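Local coordinates for protein P43 (Trichuris muris, PDB 6QIX) that is the major secreted protein of the whipworm, tethers to matrix and inhibits the function of the host cytokine interleukin-13, at residues Pro115-Cys119 with Trp301-Thr305. Residue numbers count along the deposited sequence, not the author numbering.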
ATOM      1  N   PRO A 115       5.873 -12.174   7.431  1.00 27.59           N
ATOM      2  CA  PRO A 115       7.149 -11.699   7.990  1.00 27.98           C
ATOM      3  C   PRO A 115       7.113 -10.199   8.258  1.00 30.04           C
ATOM      4  O   PRO A 115       6.736  -9.409   7.389  1.00 27.65           O
ATOM      5  CB  PRO A 115       8.184 -12.063   6.906  1.00 31.13           C
ATOM      6  CG  PRO A 115       7.549 -13.200   6.123  1.00 32.41           C
ATOM      7  CD  PRO A 115       6.028 -13.022   6.243  1.00 31.00           C
ATOM      8  N   HIS A 116       7.438  -9.817   9.498  1.00 29.46           N
ATOM      9  CA  HIS A 116       7.585  -8.411   9.875  1.00 29.86           C
ATOM     10  C   HIS A 116       6.271  -7.673  10.007  1.00 28.57           C
ATOM     11  O   HIS A 116       6.175  -6.734  10.805  1.00 27.99           O
ATOM     12  CB  HIS A 116       8.456  -7.665   8.852  1.00 28.81           C
ATOM     13  CG  HIS A 116       9.764  -8.339   8.610  1.00 31.09           C
ATOM     14  ND1 HIS A 116      10.717  -8.467   9.590  1.00 30.71           N
ATOM     15  CD2 HIS A 116      10.258  -8.960   7.519  1.00 33.30           C
ATOM     16  CE1 HIS A 116      11.743  -9.150   9.119  1.00 31.72           C
ATOM     17  NE2 HIS A 116      11.489  -9.465   7.864  1.00 34.33           N
ATOM     18  N   LEU A 117       5.283  -8.022   9.186  1.00 29.44           N
ATOM     19  CA  LEU A 117       4.010  -7.295   9.180  1.00 26.56           C
ATOM     20  C   LEU A 117       2.942  -7.967  10.047  1.00 24.55           C
ATOM     21  O   LEU A 117       1.909  -7.339  10.369  1.00 24.65           O
ATOM     22  CB  LEU A 117       3.504  -7.162   7.736  1.00 28.21           C
ATOM     23  CG  LEU A 117       3.910  -5.934   6.926  1.00 30.97           C
ATOM     24  CD1 LEU A 117       5.344  -5.562   6.995  1.00 34.71           C
ATOM     25  CD2 LEU A 117       3.474  -6.146   5.432  1.00 33.54           C
ATOM     26  N   GLY A 118       3.138  -9.230  10.407  1.00 25.86           N
ATOM     27  CA  GLY A 118       2.143  -9.893  11.240  1.00 25.28           C
ATOM     28  C   GLY A 118       0.855 -10.082  10.468  1.00 23.67           C
ATOM     29  O   GLY A 118       0.868 -10.500   9.308  1.00 24.19           O
ATOM     30  N   CYS A 119      -0.286  -9.743  11.067  1.00 24.17           N
ATOM     31  CA  CYS A 119      -1.548  -9.916  10.354  1.00 21.06           C
ATOM     32  C   CYS A 119      -1.771  -8.667   9.502  1.00 20.25           C
ATOM     33  O   CYS A 119      -2.587  -7.784   9.797  1.00 23.54           O
ATOM     34  CB  CYS A 119      -2.680 -10.213  11.338  1.00 22.25           C
ATOM     35  SG  CYS A 119      -2.360 -11.825  12.213  1.00 25.22           S
ATOM     36  N   TRP A 301       9.337  -2.157  10.918  1.00 19.58           N
ATOM     37  CA  TRP A 301       8.103  -2.944  10.951  1.00 18.73           C
ATOM     38  C   TRP A 301       8.076  -3.900  12.130  1.00 18.00           C
ATOM     39  O   TRP A 301       7.030  -4.052  12.777  1.00 20.74           O
ATOM     40  CB  TRP A 301       7.934  -3.680   9.632  1.00 18.93           C
ATOM     41  CG  TRP A 301       7.339  -2.762   8.598  1.00 18.37           C
ATOM     42  CD1 TRP A 301       7.979  -2.083   7.597  1.00 18.45           C
ATOM     43  CD2 TRP A 301       5.964  -2.373   8.529  1.00 15.66           C
ATOM     44  NE1 TRP A 301       7.073  -1.316   6.897  1.00 17.50           N
ATOM     45  CE2 TRP A 301       5.830  -1.458   7.464  1.00 16.76           C
ATOM     46  CE3 TRP A 301       4.837  -2.685   9.289  1.00 17.93           C
ATOM     47  CZ2 TRP A 301       4.591  -0.898   7.108  1.00 16.51           C
ATOM     48  CZ3 TRP A 301       3.610  -2.136   8.924  1.00 15.21           C
ATOM     49  CH2 TRP A 301       3.493  -1.280   7.827  1.00 15.48           C
ATOM     50  N   ASP A 302       9.203  -4.530  12.463  1.00 21.50           N
ATOM     51  CA  ASP A 302       9.208  -5.377  13.653  1.00 24.17           C
ATOM     52  C   ASP A 302       8.808  -4.558  14.872  1.00 25.13           C
ATOM     53  O   ASP A 302       8.008  -5.014  15.715  1.00 26.13           O
ATOM     54  CB  ASP A 302      10.602  -5.995  13.863  1.00 26.58           C
ATOM     55  CG  ASP A 302      10.901  -7.164  12.912  1.00 31.61           C
ATOM     56  OD1 ASP A 302       9.962  -7.713  12.303  1.00 32.68           O
ATOM     57  OD2 ASP A 302      12.099  -7.531  12.746  1.00 34.62           O
ATOM     58  N   ASP A 303       9.367  -3.344  14.989  1.00 23.33           N
ATOM     59  CA  ASP A 303       9.071  -2.495  16.139  1.00 23.68           C
ATOM     60  C   ASP A 303       7.611  -2.043  16.141  1.00 22.78           C
ATOM     61  O   ASP A 303       6.959  -2.029  17.201  1.00 26.45           O
ATOM     62  CB  ASP A 303      10.013  -1.299  16.154  1.00 27.54           C
ATOM     63  CG  ASP A 303      11.462  -1.706  16.472  1.00 40.24           C
ATOM     64  OD1 ASP A 303      12.375  -0.865  16.301  1.00 45.73           O
ATOM     65  OD2 ASP A 303      11.691  -2.868  16.898  1.00 42.50           O
ATOM     66  N   PHE A 304       7.072  -1.687  14.972  1.00 20.60           N
ATOM     67  CA  PHE A 304       5.663  -1.308  14.902  1.00 19.10           C
ATOM     68  C   PHE A 304       4.764  -2.473  15.312  1.00 20.04           C
ATOM     69  O   PHE A 304       3.798  -2.307  16.069  1.00 19.85           O
ATOM     70  CB  PHE A 304       5.277  -0.829  13.488  1.00 16.60           C
ATOM     71  CG  PHE A 304       3.786  -0.730  13.312  1.00 17.45           C
ATOM     72  CD1 PHE A 304       3.081   0.290  13.940  1.00 20.97           C
ATOM     73  CD2 PHE A 304       3.083  -1.684  12.584  1.00 15.66           C
ATOM     74  CE1 PHE A 304       1.678   0.375  13.856  1.00 20.32           C
ATOM     75  CE2 PHE A 304       1.680  -1.616  12.501  1.00 15.07           C
ATOM     76  CZ  PHE A 304       0.969  -0.583  13.118  1.00 17.27           C
ATOM     77  N   THR A 305       5.029  -3.658  14.760  1.00 20.39           N
ATOM     78  CA  THR A 305       4.161  -4.803  15.041  1.00 20.02           C
ATOM     79  C   THR A 305       4.176  -5.144  16.528  1.00 22.03           C
ATOM     80  O   THR A 305       3.110  -5.344  17.150  1.00 22.26           O
ATOM     81  CB  THR A 305       4.609  -5.977  14.157  1.00 22.31           C
ATOM     82  OG1 THR A 305       4.471  -5.596  12.764  1.00 23.62           O
ATOM     83  CG2 THR A 305       3.840  -7.253  14.431  1.00 24.42           C
TER
HETATM   84  O   HOH W   1       1.903  -5.035  11.775  1.00 17.97           O
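The irregular loop 115-119 runs up against one side of residues 301-305 of helix 292-310, the CA atoms of H116 and D302 being nearest at 5.1 Å. The H116 carbonyl meets the helix: T305 OG1 lies 2.8 Å from H116 O and 3.0 Å from W301 O, one turn back. A water donates to both L117 O (2.7 Å) and T305 OG1 (2.8 Å), linking the loop carbonyl to the threonine side chain. At the more open edge, H116 ND1 donates to D302 OD1 at 2.9 Å, a His-carboxylate hydrogen bond. L117 closes the apolar side: its CD1 sits over the W301 indole, 4.0 Å from the five-membered ring centroid, a CH-pi contact. The contact thus docks the loop after strand 109-112 on helix 292-310, whose W301 also packs on A322 and L325 of helix 315-325; the C119-C164 disulfide ties the loop's far end to strand 163-168.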